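Local coordinates for protein dihydrocoumarin hydrolase, AncDHCH1 (Pseudomonas sp., PDB 6C2C) that probably hydrolyses dihydrocoumarin, a lactone, at a two-zinc site of the metallo-beta-lactamase superfamily, apparently as a reconstructed ancestor related to methyl-parathion hydrolase, at residues Met22-Phe27 with Tyr212-Lys217; Leu32-Val37 with Pro93-Leu98; Asp113-Thr118 with Pro137-Arg142; Pro277-Ile282 with Val292-Ser297. All coordinates share one frame; numbering follows the deposited sequence.

Interaction 1 (Met22-Phe27 with Tyr212-Lys217); sequences MMLGDF and YVVESK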
loop_
_atom_site.group_PDB
_atom_site.type_symbol
_atom_site.label_atom_id
_atom_site.label_comp_id
_atom_site.label_asym_id
_atom_site.label_seq_id
_atom_site.Cartn_x
_atom_site.Cartn_y
_atom_site.Cartn_z
ATOM N N MET A 22 -9.247 -0.334 13.387
ATOM C CA MET A 22 -9.457 1.069 13.734
ATOM C C MET A 22 -10.863 1.453 13.294
ATOM O O MET A 22 -11.193 1.240 12.133
ATOM C CB MET A 22 -8.394 1.958 13.043
ATOM C CG MET A 22 -8.417 3.400 13.505
ATOM S SD MET A 22 -7.367 4.417 12.474
ATOM C CE MET A 22 -8.350 4.540 10.998
ATOM N N MET A 23 -11.669 2.039 14.175
ATOM C CA MET A 23 -12.945 2.579 13.735
ATOM C C MET A 23 -12.770 3.950 13.121
ATOM O O MET A 23 -11.881 4.735 13.516
ATOM C CB MET A 23 -13.961 2.644 14.891
ATOM C CG MET A 23 -14.352 1.291 15.419
ATOM S SD MET A 23 -15.119 0.220 14.196
ATOM C CE MET A 23 -16.551 1.175 13.666
ATOM N N LEU A 24 -13.589 4.211 12.091
ATOM C CA LEU A 24 -13.587 5.495 11.374
ATOM C C LEU A 24 -15.062 5.865 11.213
ATOM O O LEU A 24 -15.723 5.430 10.258
ATOM C CB LEU A 24 -12.854 5.358 10.025
ATOM C CG LEU A 24 -12.782 6.712 9.305
ATOM C CD1 LEU A 24 -11.531 7.493 9.772
ATOM C CD2 LEU A 24 -12.657 6.526 7.784
ATOM N N GLY A 25 -15.611 6.615 12.187
ATOM C CA GLY A 25 -17.054 6.832 12.177
ATOM C C GLY A 25 -17.765 5.497 12.287
ATOM O O GLY A 25 -17.457 4.660 13.159
ATOM N N ASP A 26 -18.694 5.284 11.379
ATOM C CA ASP A 26 -19.447 4.034 11.319
ATOM C C ASP A 26 -18.660 2.915 10.623
ATOM O O ASP A 26 -19.129 1.755 10.588
ATOM C CB ASP A 26 -20.754 4.251 10.555
ATOM C CG ASP A 26 -21.717 5.184 11.276
ATOM O OD1 ASP A 26 -21.655 5.294 12.515
ATOM O OD2 ASP A 26 -22.494 5.830 10.564
ATOM N N PHE A 27 -17.526 3.239 9.992
ATOM C CA PHE A 27 -16.802 2.238 9.219
ATOM C C PHE A 27 -15.761 1.561 10.099
ATOM O O PHE A 27 -15.188 2.172 11.001
ATOM C CB PHE A 27 -16.076 2.851 7.988
ATOM C CG PHE A 27 -16.972 3.533 6.966
ATOM C CD1 PHE A 27 -18.351 3.389 6.980
ATOM C CD2 PHE A 27 -16.390 4.238 5.952
ATOM C CE1 PHE A 27 -19.125 3.988 6.028
ATOM C CE2 PHE A 27 -17.155 4.867 4.951
ATOM C CZ PHE A 27 -18.513 4.746 4.996
ATOM N N TYR A 212 -7.348 6.885 -2.336
ATOM C CA TYR A 212 -8.747 6.570 -2.016
ATOM C C TYR A 212 -9.120 7.288 -0.735
ATOM O O TYR A 212 -8.454 7.125 0.316
ATOM C CB TYR A 212 -9.039 5.058 -1.910
ATOM C CG TYR A 212 -8.800 4.407 -3.255
ATOM C CD1 TYR A 212 -9.763 4.540 -4.276
ATOM C CD2 TYR A 212 -7.622 3.734 -3.516
ATOM C CE1 TYR A 212 -9.577 4.015 -5.522
ATOM C CE2 TYR A 212 -7.409 3.169 -4.815
ATOM C CZ TYR A 212 -8.379 3.376 -5.808
ATOM O OH TYR A 212 -8.237 2.823 -7.098
ATOM N N VAL A 213 -10.213 8.037 -0.808
ATOM C CA VAL A 213 -10.634 8.908 0.299
ATOM C C VAL A 213 -11.829 8.253 0.971
ATOM O O VAL A 213 -12.863 8.025 0.323
ATOM C CB VAL A 213 -10.997 10.297 -0.202
ATOM C CG1 VAL A 213 -11.518 11.151 0.961
ATOM C CG2 VAL A 213 -9.805 10.888 -0.989
ATOM N N VAL A 214 -11.679 7.872 2.248
ATOM C CA VAL A 214 -12.704 7.147 2.993
ATOM C C VAL A 214 -13.285 8.080 4.032
ATOM O O VAL A 214 -12.523 8.687 4.776
ATOM C CB VAL A 214 -12.091 5.933 3.701
ATOM C CG1 VAL A 214 -13.170 5.145 4.439
ATOM C CG2 VAL A 214 -11.333 5.074 2.646
ATOM N N GLU A 215 -14.602 8.260 4.062
ATOM C CA GLU A 215 -15.161 9.211 5.028
ATOM C C GLU A 215 -16.459 8.685 5.606
ATOM O O GLU A 215 -17.328 8.189 4.880
ATOM C CB GLU A 215 -15.410 10.595 4.404
ATOM C CG GLU A 215 -15.832 11.580 5.445
ATOM C CD GLU A 215 -15.613 13.023 5.028
ATOM O OE1 GLU A 215 -15.171 13.283 3.895
ATOM O OE2 GLU A 215 -15.866 13.908 5.858
ATOM N N SER A 216 -16.565 8.782 6.932
ATOM C CA SER A 216 -17.806 8.440 7.602
ATOM C C SER A 216 -18.012 9.359 8.794
ATOM O O SER A 216 -17.129 9.471 9.628
ATOM C CB SER A 216 -17.794 6.993 8.087
ATOM O OG SER A 216 -19.022 6.733 8.831
ATOM N N LYS A 217 -19.205 9.984 8.896
ATOM C CA LYS A 217 -19.560 10.787 10.081
ATOM C C LYS A 217 -18.450 11.794 10.411
ATOM O O LYS A 217 -18.046 11.968 11.576
ATOM C CB LYS A 217 -19.894 9.879 11.270
ATOM C CG LYS A 217 -21.042 8.952 10.965
ATOM C CD LYS A 217 -22.280 9.731 10.551
ATOM C CE LYS A 217 -23.506 8.828 10.198
ATOM N NZ LYS A 217 -24.016 8.001 11.334
#
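Ser-216 meets the Phe-27 ring with its CB, which stands 3.6 Å from the ring centroid and only 4° off the ring normal, a CH-pi contact over the face. The same side chain also offers an acceptor: OG, anti to its own backbone N (chi1 176°), is turned to the turn backbone and takes the N-H of Asp-26, with Asp-26 N 2.9 Å from Ser-216 OG and an N-H...O angle of 153°. Val-214 CG1 borders the ring rim in its plane, 3.7 Å from Phe-27 CD2. That methyl is shared, for Leu-24 CD2 approaches Val-214 CG1 at 3.7 Å as well. On the outer side Lys-217, its chain folded back at two torsions, brings NZ to 2.8 Å from Asp-26 OD2, where OD2 receives it on its syn lone pair in a salt bridge.

Asp-26 N and the Phe-27 ring are presented by a type II' turn from Leu-24 to Phe-27, closed by two backbone bonds, Leu-24 N to Phe-27 O and Phe-27 N to Leu-24 O, each 2.8 Å. Gly-25 sits at its corner with positive phi, and a side chain there would run into Ser-216 O. Beyond the turn, strand 219-223 packs on Leu-24 through Gln-219 and Leu-221, while Thr-76 touches Phe-27.

The contact thus seats the hairpin tip between strands 19-24 and 27-39 on the end of strand 210-216, from the other sheet of the alpha-beta/beta-alpha fold. Its chemistry is graded from a buried apolar cluster, through one serine that serves both a ring and a backbone N-H, to an exposed ion pair whose contribution solvent would probably weaken.

Interaction 2 (Leu32-Val37 with Pro93-Leu98); sequences LSDGTV and PTLGKL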
loop_
_atom_site.group_PDB
_atom_site.type_symbol
_atom_site.label_atom_id
_atom_site.label_comp_id
_atom_site.label_asym_id
_atom_site.label_seq_id
_atom_site.Cartn_x
_atom_site.Cartn_y
_atom_site.Cartn_z
ATOM N N LEU A 32 -4.020 -4.255 6.869
ATOM C CA LEU A 32 -3.540 -5.596 6.651
ATOM C C LEU A 32 -2.090 -5.547 6.210
ATOM O O LEU A 32 -1.740 -4.834 5.266
ATOM C CB LEU A 32 -4.405 -6.297 5.600
ATOM C CG LEU A 32 -5.889 -6.507 5.962
ATOM C CD1 LEU A 32 -6.640 -7.001 4.735
ATOM C CD2 LEU A 32 -6.009 -7.562 7.058
ATOM N N SER A 33 -1.249 -6.332 6.852
ATOM C CA SER A 33 0.142 -6.398 6.434
ATOM C C SER A 33 0.346 -7.506 5.402
ATOM O O SER A 33 -0.127 -8.644 5.594
ATOM C CB SER A 33 1.003 -6.687 7.657
ATOM O OG SER A 33 2.361 -6.894 7.280
ATOM N N ASP A 34 1.060 -7.195 4.323
ATOM C CA ASP A 34 1.466 -8.244 3.435
ATOM C C ASP A 34 2.828 -8.827 3.794
ATOM O O ASP A 34 3.295 -9.727 3.071
ATOM C CB ASP A 34 1.515 -7.730 1.980
ATOM C CG ASP A 34 1.572 -8.868 0.967
ATOM O OD1 ASP A 34 0.724 -9.799 1.064
ATOM O OD2 ASP A 34 2.423 -8.805 0.059
ATOM N N GLY A 35 3.432 -8.338 4.858
ATOM C CA GLY A 35 4.822 -8.645 5.167
ATOM C C GLY A 35 5.664 -7.392 5.022
ATOM O O GLY A 35 5.164 -6.277 4.805
ATOM N N THR A 36 6.984 -7.603 5.076
ATOM C CA THR A 36 7.963 -6.571 4.791
ATOM C C THR A 36 8.949 -7.099 3.768
ATOM O O THR A 36 9.073 -8.319 3.588
ATOM C CB THR A 36 8.759 -6.226 6.043
ATOM O OG1 THR A 36 9.475 -7.399 6.509
ATOM C CG2 THR A 36 7.870 -5.679 7.131
ATOM N N VAL A 37 9.717 -6.165 3.180
ATOM C CA VAL A 37 10.798 -6.533 2.253
ATOM C C VAL A 37 11.905 -5.484 2.356
ATOM O O VAL A 37 11.632 -4.292 2.499
ATOM C CB VAL A 37 10.268 -6.653 0.816
ATOM C CG1 VAL A 37 9.786 -5.283 0.300
ATOM C CG2 VAL A 37 11.369 -7.233 -0.069
ATOM N N PRO A 93 9.914 -14.195 -1.196
ATOM C CA PRO A 93 9.255 -15.030 -0.192
ATOM C C PRO A 93 8.836 -14.320 1.089
ATOM O O PRO A 93 8.118 -14.943 1.859
ATOM C CB PRO A 93 10.324 -16.118 0.118
ATOM C CG PRO A 93 11.571 -15.469 -0.153
ATOM C CD PRO A 93 11.360 -14.446 -1.257
ATOM N N THR A 94 9.203 -13.031 1.327
ATOM C CA THR A 94 8.837 -12.348 2.560
ATOM C C THR A 94 7.495 -11.635 2.473
ATOM O O THR A 94 7.040 -11.091 3.472
ATOM C CB THR A 94 9.925 -11.354 2.977
ATOM O OG1 THR A 94 9.985 -10.225 2.085
ATOM C CG2 THR A 94 11.276 -12.098 3.018
ATOM N N LEU A 95 6.867 -11.623 1.308
ATOM C CA LEU A 95 5.575 -10.950 1.169
ATOM C C LEU A 95 4.521 -12.003 0.911
ATOM O O LEU A 95 4.758 -13.217 1.106
ATOM C CB LEU A 95 5.686 -9.946 0.035
ATOM C CG LEU A 95 6.614 -8.799 0.395
ATOM C CD1 LEU A 95 6.770 -7.852 -0.883
ATOM C CD2 LEU A 95 6.133 -7.974 1.609
ATOM N N GLY A 96 3.346 -11.573 0.494
ATOM C CA GLY A 96 2.258 -12.513 0.327
ATOM C C GLY A 96 1.558 -12.931 1.604
ATOM O O GLY A 96 0.812 -13.929 1.593
ATOM N N LYS A 97 1.729 -12.196 2.703
ATOM C CA LYS A 97 1.080 -12.584 3.950
ATOM C C LYS A 97 -0.341 -12.067 4.066
ATOM O O LYS A 97 -1.034 -12.393 5.044
ATOM C CB LYS A 97 1.894 -12.089 5.154
ATOM C CG LYS A 97 3.353 -12.360 5.124
ATOM C CD LYS A 97 3.754 -13.605 4.375
ATOM C CE LYS A 97 5.149 -14.047 4.781
ATOM N NZ LYS A 97 5.879 -14.432 3.550
ATOM N N LEU A 98 -0.806 -11.257 3.107
ATOM C CA LEU A 98 -2.127 -10.650 3.259
ATOM C C LEU A 98 -3.230 -11.683 3.465
ATOM O O LEU A 98 -4.101 -11.490 4.306
ATOM C CB LEU A 98 -2.454 -9.769 2.050
ATOM C CG LEU A 98 -3.793 -9.013 2.249
ATOM C CD1 LEU A 98 -3.650 -7.550 1.838
ATOM C CD2 LEU A 98 -4.864 -9.680 1.447
HETATM O O HOH W 1 7.622 -10.536 5.960
#
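Thr-94 opens the contact with OG1 as hydrogen-bond donor to Thr-36 O at 2.6 Å, in the plane of that carbonyl. OG1 lies between its backbone N and carbonyl carbon (chi1 70°), which turns it to the strand. Thr-94 O takes a bond from a water that accepts from Thr-36 N, so the water bridges the two backbones. Leu-95 lays CD2 against Gly-35 C at 3.5 Å and CD1 near Val-37, while its CA-H points to Asp-34 O. Gly-35 gives the loop close access: a CB there would clash with Thr-94 O. Gly-96 N then bonds Asp-34 OD2 at 3.0 Å, approaching 51° out of the carboxylate plane. Lys-97 N reaches Asp-34 O at 2.9 Å, also from above the carbonyl plane. Leu-98, at the approach to helix 98-104, gives its N to Asp-34 OD1 at 2.9 Å on the anti side, and sets CD1 4.0 Å from Leu-32 CB.

Asp-34 therefore binds three successive N-H groups, two with its carboxylate and one with its carbonyl, and OD2 accepts a further bond from Ala-87 N. This buried carboxylate is well supplied with donors, which probably favours its charged form and fixes the loop before the helix against strand 27-39.

Interaction 3 (Asp113-Thr118 with Pro137-Arg142); sequences DEIYIT and PNAVVR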
loop_
_atom_site.group_PDB
_atom_site.type_symbol
_atom_site.label_atom_id
_atom_site.label_comp_id
_atom_site.label_asym_id
_atom_site.label_seq_id
_atom_site.Cartn_x
_atom_site.Cartn_y
_atom_site.Cartn_z
ATOM N N ASP A 113 -16.464 -7.354 -1.555
ATOM C CA ASP A 113 -17.348 -6.896 -2.633
ATOM C C ASP A 113 -16.614 -6.164 -3.734
ATOM O O ASP A 113 -16.899 -6.368 -4.935
ATOM C CB ASP A 113 -18.404 -5.952 -2.029
ATOM C CG ASP A 113 -19.326 -6.677 -1.069
ATOM O OD1 ASP A 113 -19.890 -7.730 -1.453
ATOM O OD2 ASP A 113 -19.504 -6.185 0.059
ATOM N N GLU A 114 -15.671 -5.279 -3.362
ATOM C CA GLU A 114 -14.978 -4.449 -4.336
ATOM C C GLU A 114 -13.559 -4.332 -3.834
ATOM O O GLU A 114 -13.307 -4.340 -2.625
ATOM C CB GLU A 114 -15.636 -3.059 -4.524
ATOM C CG GLU A 114 -17.089 -3.217 -5.010
ATOM C CD GLU A 114 -17.672 -1.977 -5.640
ATOM O OE1 GLU A 114 -18.828 -2.067 -6.127
ATOM O OE2 GLU A 114 -16.997 -0.937 -5.698
ATOM N N ILE A 115 -12.633 -4.217 -4.791
ATOM C CA ILE A 115 -11.204 -4.067 -4.485
ATOM C C ILE A 115 -10.742 -2.854 -5.270
ATOM O O ILE A 115 -10.966 -2.776 -6.477
ATOM C CB ILE A 115 -10.411 -5.325 -4.884
ATOM C CG1 ILE A 115 -10.892 -6.496 -3.998
ATOM C CG2 ILE A 115 -8.897 -5.038 -4.715
ATOM C CD1 ILE A 115 -10.304 -7.906 -4.463
ATOM N N TYR A 116 -10.122 -1.891 -4.588
ATOM C CA TYR A 116 -9.627 -0.670 -5.233
ATOM C C TYR A 116 -8.106 -0.687 -5.223
ATOM O O TYR A 116 -7.475 -0.915 -4.200
ATOM C CB TYR A 116 -10.147 0.600 -4.539
ATOM C CG TYR A 116 -11.669 0.648 -4.438
ATOM C CD1 TYR A 116 -12.487 0.056 -5.393
ATOM C CD2 TYR A 116 -12.257 1.251 -3.343
ATOM C CE1 TYR A 116 -13.921 0.107 -5.285
ATOM C CE2 TYR A 116 -13.677 1.298 -3.230
ATOM C CZ TYR A 116 -14.446 0.667 -4.190
ATOM O OH TYR A 116 -15.845 0.751 -3.989
ATOM N N ILE A 117 -7.510 -0.558 -6.408
ATOM C CA ILE A 117 -6.074 -0.689 -6.585
ATOM C C ILE A 117 -5.468 0.702 -6.728
ATOM O O ILE A 117 -5.859 1.479 -7.620
ATOM C CB ILE A 117 -5.802 -1.542 -7.830
ATOM C CG1 ILE A 117 -6.334 -2.965 -7.642
ATOM C CG2 ILE A 117 -4.322 -1.496 -8.168
ATOM C CD1 ILE A 117 -5.684 -3.677 -6.422
ATOM N N THR A 118 -4.520 1.054 -5.846
ATOM C CA THR A 118 -3.922 2.386 -5.980
ATOM C C THR A 118 -3.090 2.483 -7.261
ATOM O O THR A 118 -3.151 3.486 -7.962
ATOM C CB THR A 118 -3.042 2.715 -4.754
ATOM O OG1 THR A 118 -1.984 1.731 -4.612
ATOM C CG2 THR A 118 -3.892 2.824 -3.471
ATOM N N PRO A 137 -13.374 -14.230 -5.151
ATOM C CA PRO A 137 -14.217 -14.745 -6.244
ATOM C C PRO A 137 -15.466 -13.937 -6.500
ATOM O O PRO A 137 -16.078 -14.120 -7.576
ATOM C CB PRO A 137 -14.579 -16.158 -5.758
ATOM C CG PRO A 137 -14.517 -16.078 -4.258
ATOM C CD PRO A 137 -13.241 -15.210 -4.050
ATOM N N ASN A 138 -15.874 -13.050 -5.579
ATOM C CA ASN A 138 -17.045 -12.222 -5.804
ATOM C C ASN A 138 -16.705 -10.770 -6.057
ATOM O O ASN A 138 -17.610 -10.002 -6.380
ATOM C CB ASN A 138 -18.027 -12.337 -4.618
ATOM C CG ASN A 138 -18.489 -13.787 -4.392
ATOM O OD1 ASN A 138 -18.981 -14.438 -5.343
ATOM N ND2 ASN A 138 -18.255 -14.332 -3.192
ATOM N N ALA A 139 -15.438 -10.371 -5.933
ATOM C CA ALA A 139 -15.113 -8.947 -5.950
ATOM C C ALA A 139 -15.077 -8.359 -7.370
ATOM O O ALA A 139 -14.659 -9.019 -8.342
ATOM C CB ALA A 139 -13.757 -8.723 -5.251
ATOM N N VAL A 140 -15.533 -7.125 -7.468
ATOM C CA VAL A 140 -15.253 -6.288 -8.627
ATOM C C VAL A 140 -13.989 -5.487 -8.321
ATOM O O VAL A 140 -13.910 -4.833 -7.277
ATOM C CB VAL A 140 -16.422 -5.351 -8.888
ATOM C CG1 VAL A 140 -16.094 -4.315 -10.018
ATOM C CG2 VAL A 140 -17.703 -6.123 -9.235
ATOM N N VAL A 141 -13.016 -5.489 -9.258
ATOM C CA VAL A 141 -11.756 -4.786 -9.039
ATOM C C VAL A 141 -11.838 -3.497 -9.827
ATOM O O VAL A 141 -12.295 -3.509 -10.977
ATOM C CB VAL A 141 -10.579 -5.661 -9.526
ATOM C CG1 VAL A 141 -9.269 -4.866 -9.451
ATOM C CG2 VAL A 141 -10.469 -6.979 -8.728
ATOM N N ARG A 142 -11.368 -2.383 -9.252
ATOM C CA ARG A 142 -11.386 -1.096 -9.936
ATOM C C ARG A 142 -10.024 -0.450 -9.811
ATOM O O ARG A 142 -9.352 -0.601 -8.791
ATOM C CB ARG A 142 -12.433 -0.159 -9.362
ATOM C CG ARG A 142 -13.830 -0.818 -9.244
ATOM C CD ARG A 142 -14.936 0.212 -9.213
ATOM N NE ARG A 142 -14.995 0.885 -10.528
ATOM C CZ ARG A 142 -15.855 1.870 -10.758
ATOM N NH1 ARG A 142 -16.745 2.244 -9.798
ATOM N NH2 ARG A 142 -15.834 2.460 -11.939
HETATM O O HOH W 2 -17.729 1.203 -7.385
#
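Asp-113 starts the pairing by accepting from Val-140 N through its carbonyl O at 3.0 Å; its carboxylate turns elsewhere, to Leu-80 N. Glu-114 pairs with Val-140 in parallel register, and its OE2 gathers two donors: Tyr-116 OH at 2.7 Å, above the carboxylate plane, and a water that accepts from Arg-142 NH1. The opposite charges of Glu-114 OE2 and Arg-142 NH1 are thus joined through water. Ile-115 exchanges backbone bonds with both Val-140 O and Arg-142 N, the latter bond nearly linear at Ile-115 O (C=O...N 175°). On the other face its CD1 packs on Ala-139 CB at 3.6 Å. Tyr-116 lies alongside Arg-142, CD1 4.0 Å from CB, with ring and guanidinium planes 68° apart. Ile-117 closes the ladder, its N bonding Arg-142 O at 3.0 Å, and its CG1 meets Val-141 CG1 at 3.9 Å.

The strand axes run 4.6 Å apart at 18°, as a parallel pair; 140-142 is the outermost strand of the six-stranded sheet, with 80-83 on the far side of 114-116. Val-141 packs on helix 162-180 through Leu-175 and Tyr-178; on the opposite face Tyr-116 and Arg-142 meet Leu-193 of strand 191-194, and the guanidinium bonds Lys-185 O and Pro-186 O.

Interaction 4 (Pro277-Ile282 with Val292-Ser297); sequences PGIGHI and VPVNYS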
loop_
_atom_site.group_PDB
_atom_site.type_symbol
_atom_site.label_atom_id
_atom_site.label_comp_id
_atom_site.label_asym_id
_atom_site.label_seq_id
_atom_site.Cartn_x
_atom_site.Cartn_y
_atom_site.Cartn_z
ATOM N N PRO A 277 1.088 -0.144 11.086
ATOM C CA PRO A 277 -0.020 -0.184 10.135
ATOM C C PRO A 277 -0.062 1.026 9.188
ATOM O O PRO A 277 -0.991 1.088 8.331
ATOM C CB PRO A 277 -1.267 -0.204 11.077
ATOM C CG PRO A 277 -0.808 0.710 12.227
ATOM C CD PRO A 277 0.625 0.227 12.465
ATOM N N GLY A 278 0.903 1.929 9.290
ATOM C CA GLY A 278 0.986 2.974 8.286
ATOM C C GLY A 278 -0.097 4.018 8.348
ATOM O O GLY A 278 -0.319 4.709 7.352
ATOM N N ILE A 279 -0.693 4.243 9.529
ATOM C CA ILE A 279 -1.856 5.126 9.677
ATOM C C ILE A 279 -1.462 6.236 10.663
ATOM O O ILE A 279 -0.982 5.929 11.767
ATOM C CB ILE A 279 -3.120 4.370 10.176
ATOM C CG1 ILE A 279 -3.620 3.340 9.168
ATOM C CG2 ILE A 279 -4.242 5.353 10.402
ATOM C CD1 ILE A 279 -4.721 2.418 9.693
ATOM N N GLY A 280 -1.766 7.495 10.324
ATOM C CA GLY A 280 -1.422 8.565 11.253
ATOM C C GLY A 280 -1.868 9.892 10.677
ATOM O O GLY A 280 -2.465 9.972 9.606
ATOM N N HIS A 281 -1.575 10.934 11.427
ATOM C CA HIS A 281 -1.775 12.304 11.011
ATOM C C HIS A 281 -0.453 12.881 10.517
ATOM O O HIS A 281 0.645 12.308 10.689
ATOM C CB HIS A 281 -2.283 13.137 12.192
ATOM C CG HIS A 281 -3.688 12.842 12.578
ATOM N ND1 HIS A 281 -4.042 11.924 13.557
ATOM C CD2 HIS A 281 -4.848 13.398 12.151
ATOM C CE1 HIS A 281 -5.346 11.909 13.678
ATOM N NE2 HIS A 281 -5.857 12.788 12.832
ATOM N N ILE A 282 -0.577 14.035 9.847
ATOM C CA ILE A 282 0.569 14.778 9.329
ATOM C C ILE A 282 0.475 16.220 9.815
ATOM O O ILE A 282 -0.601 16.828 9.779
ATOM C CB ILE A 282 0.594 14.698 7.787
ATOM C CG1 ILE A 282 0.982 13.288 7.377
ATOM C CG2 ILE A 282 1.630 15.629 7.214
ATOM C CD1 ILE A 282 1.138 13.136 5.814
ATOM N N VAL A 292 2.538 11.567 12.637
ATOM C CA VAL A 292 2.072 11.276 13.993
ATOM C C VAL A 292 1.243 9.991 13.934
ATOM O O VAL A 292 0.062 10.021 13.587
ATOM C CB VAL A 292 1.229 12.439 14.535
ATOM C CG1 VAL A 292 0.772 12.167 15.959
ATOM C CG2 VAL A 292 2.023 13.793 14.415
ATOM N N PRO A 293 1.856 8.830 14.231
ATOM C CA PRO A 293 1.141 7.548 14.154
ATOM C C PRO A 293 -0.072 7.566 15.054
ATOM O O PRO A 293 -0.073 8.212 16.110
ATOM C CB PRO A 293 2.189 6.529 14.654
ATOM C CG PRO A 293 3.542 7.177 14.412
ATOM C CD PRO A 293 3.280 8.681 14.584
ATOM N N VAL A 294 -1.110 6.809 14.661
ATOM C CA VAL A 294 -2.287 6.679 15.513
ATOM C C VAL A 294 -1.940 6.031 16.855
ATOM O O VAL A 294 -1.102 5.123 16.962
ATOM C CB VAL A 294 -3.424 5.876 14.846
ATOM C CG1 VAL A 294 -4.083 6.724 13.770
ATOM C CG2 VAL A 294 -2.960 4.510 14.327
ATOM N N ASN A 295 -2.648 6.476 17.863
ATOM C CA ASN A 295 -2.577 5.909 19.206
ATOM C C ASN A 295 -3.132 4.485 19.187
ATOM O O ASN A 295 -4.199 4.214 18.612
ATOM C CB ASN A 295 -3.408 6.805 20.146
ATOM C CG ASN A 295 -3.213 6.484 21.614
ATOM O OD1 ASN A 295 -2.081 6.484 22.103
ATOM N ND2 ASN A 295 -4.333 6.221 22.339
ATOM N N TYR A 296 -2.449 3.575 19.876
ATOM C CA TYR A 296 -2.963 2.211 19.979
ATOM C C TYR A 296 -4.311 2.191 20.688
ATOM O O TYR A 296 -4.438 2.705 21.809
ATOM C CB TYR A 296 -1.948 1.345 20.726
ATOM C CG TYR A 296 -2.395 -0.090 20.905
ATOM C CD1 TYR A 296 -2.377 -0.976 19.820
ATOM C CD2 TYR A 296 -2.823 -0.569 22.150
ATOM C CE1 TYR A 296 -2.732 -2.321 19.971
ATOM C CE2 TYR A 296 -3.236 -1.901 22.298
ATOM C CZ TYR A 296 -3.185 -2.752 21.216
ATOM O OH TYR A 296 -3.561 -4.045 21.419
ATOM N N SER A 297 -5.325 1.590 20.039
ATOM C CA SER A 297 -6.667 1.566 20.579
ATOM C C SER A 297 -7.250 0.164 20.487
ATOM O O SER A 297 -7.071 -0.532 19.474
ATOM C CB SER A 297 -7.523 2.615 19.811
ATOM O OG SER A 297 -8.833 2.704 20.311
HETATM O O HOH W 3 -2.332 10.302 14.972
#
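His-281 and Val-292 form the hydrogen-bonded antiparallel pair of a beta hairpin, strands 279-285 and 288-293, which closes one edge of the seven-stranded sheet. Both polar backbone atoms of each residue are used across the pair. His-281 N donates to Val-292 O at 2.9 Å with an N-H...O angle of 155°, and Val-292 N returns a bond to His-281 O at 2.8 Å and 169°. Val-292 O has a second donor, a water 2.8 Å away, which also lies 2.7 Å from His-281 ND1 in the plane of the imidazole. That water therefore links the ring to the carbonyl already engaged by the backbone N-H of the same histidine.

One step along, Gly-280 and Pro-293 are a non-hydrogen-bonded pair. Proline has no N-H to give, and this register asks for none there. Gly-280 is almost fully extended and lets the strands close to 4.0 Å between its CA and that of Pro-293; a CB on it would collide with Val-292 O. On the other side of its strand Gly-280 is bonded through its backbone to Ile-269 of strand 268-270.

Past the proline the ladder gains one more rung, Val-294 N to Ile-279 O at 3.0 Å, although Val-294 has left the strand. Val-294 CG2 lies 3.5 Å from Ile-279 O, and the side chain also touches Leu-268. Met-22 of strand 19-24 and Ala-31 of strand 27-39 touch the Ile-279 side chain. Here the branches of Ile-279 and Val-294 cross at an angle, with Ile-279 CG2 3.6 Å from Val-294 CG1.

In the fold
From the N terminus, strand 19-24 turns into strand 27-39, so interactions 1 and 2 begin on neighbouring strands of one sheet. Interaction 2 closes first, when the chain returns at 93-98 before helix 98-104. Interaction 3 follows in series, joining two parallel strands at the far edge of that sheet. Both lie within the long loop that interaction 1 completes at 212-217, linking the first sheet to the second. Interaction 4 comes last, a local hairpin ending the second sheet. Interaction 1 touches interaction 3 where Tyr-212 OH probably bonds Ile-117 O, and interaction 4 where Met-22 SD packs against Ile-279 CG2. Interaction 2 touches none of the others, nor do 3 and 4 touch each other.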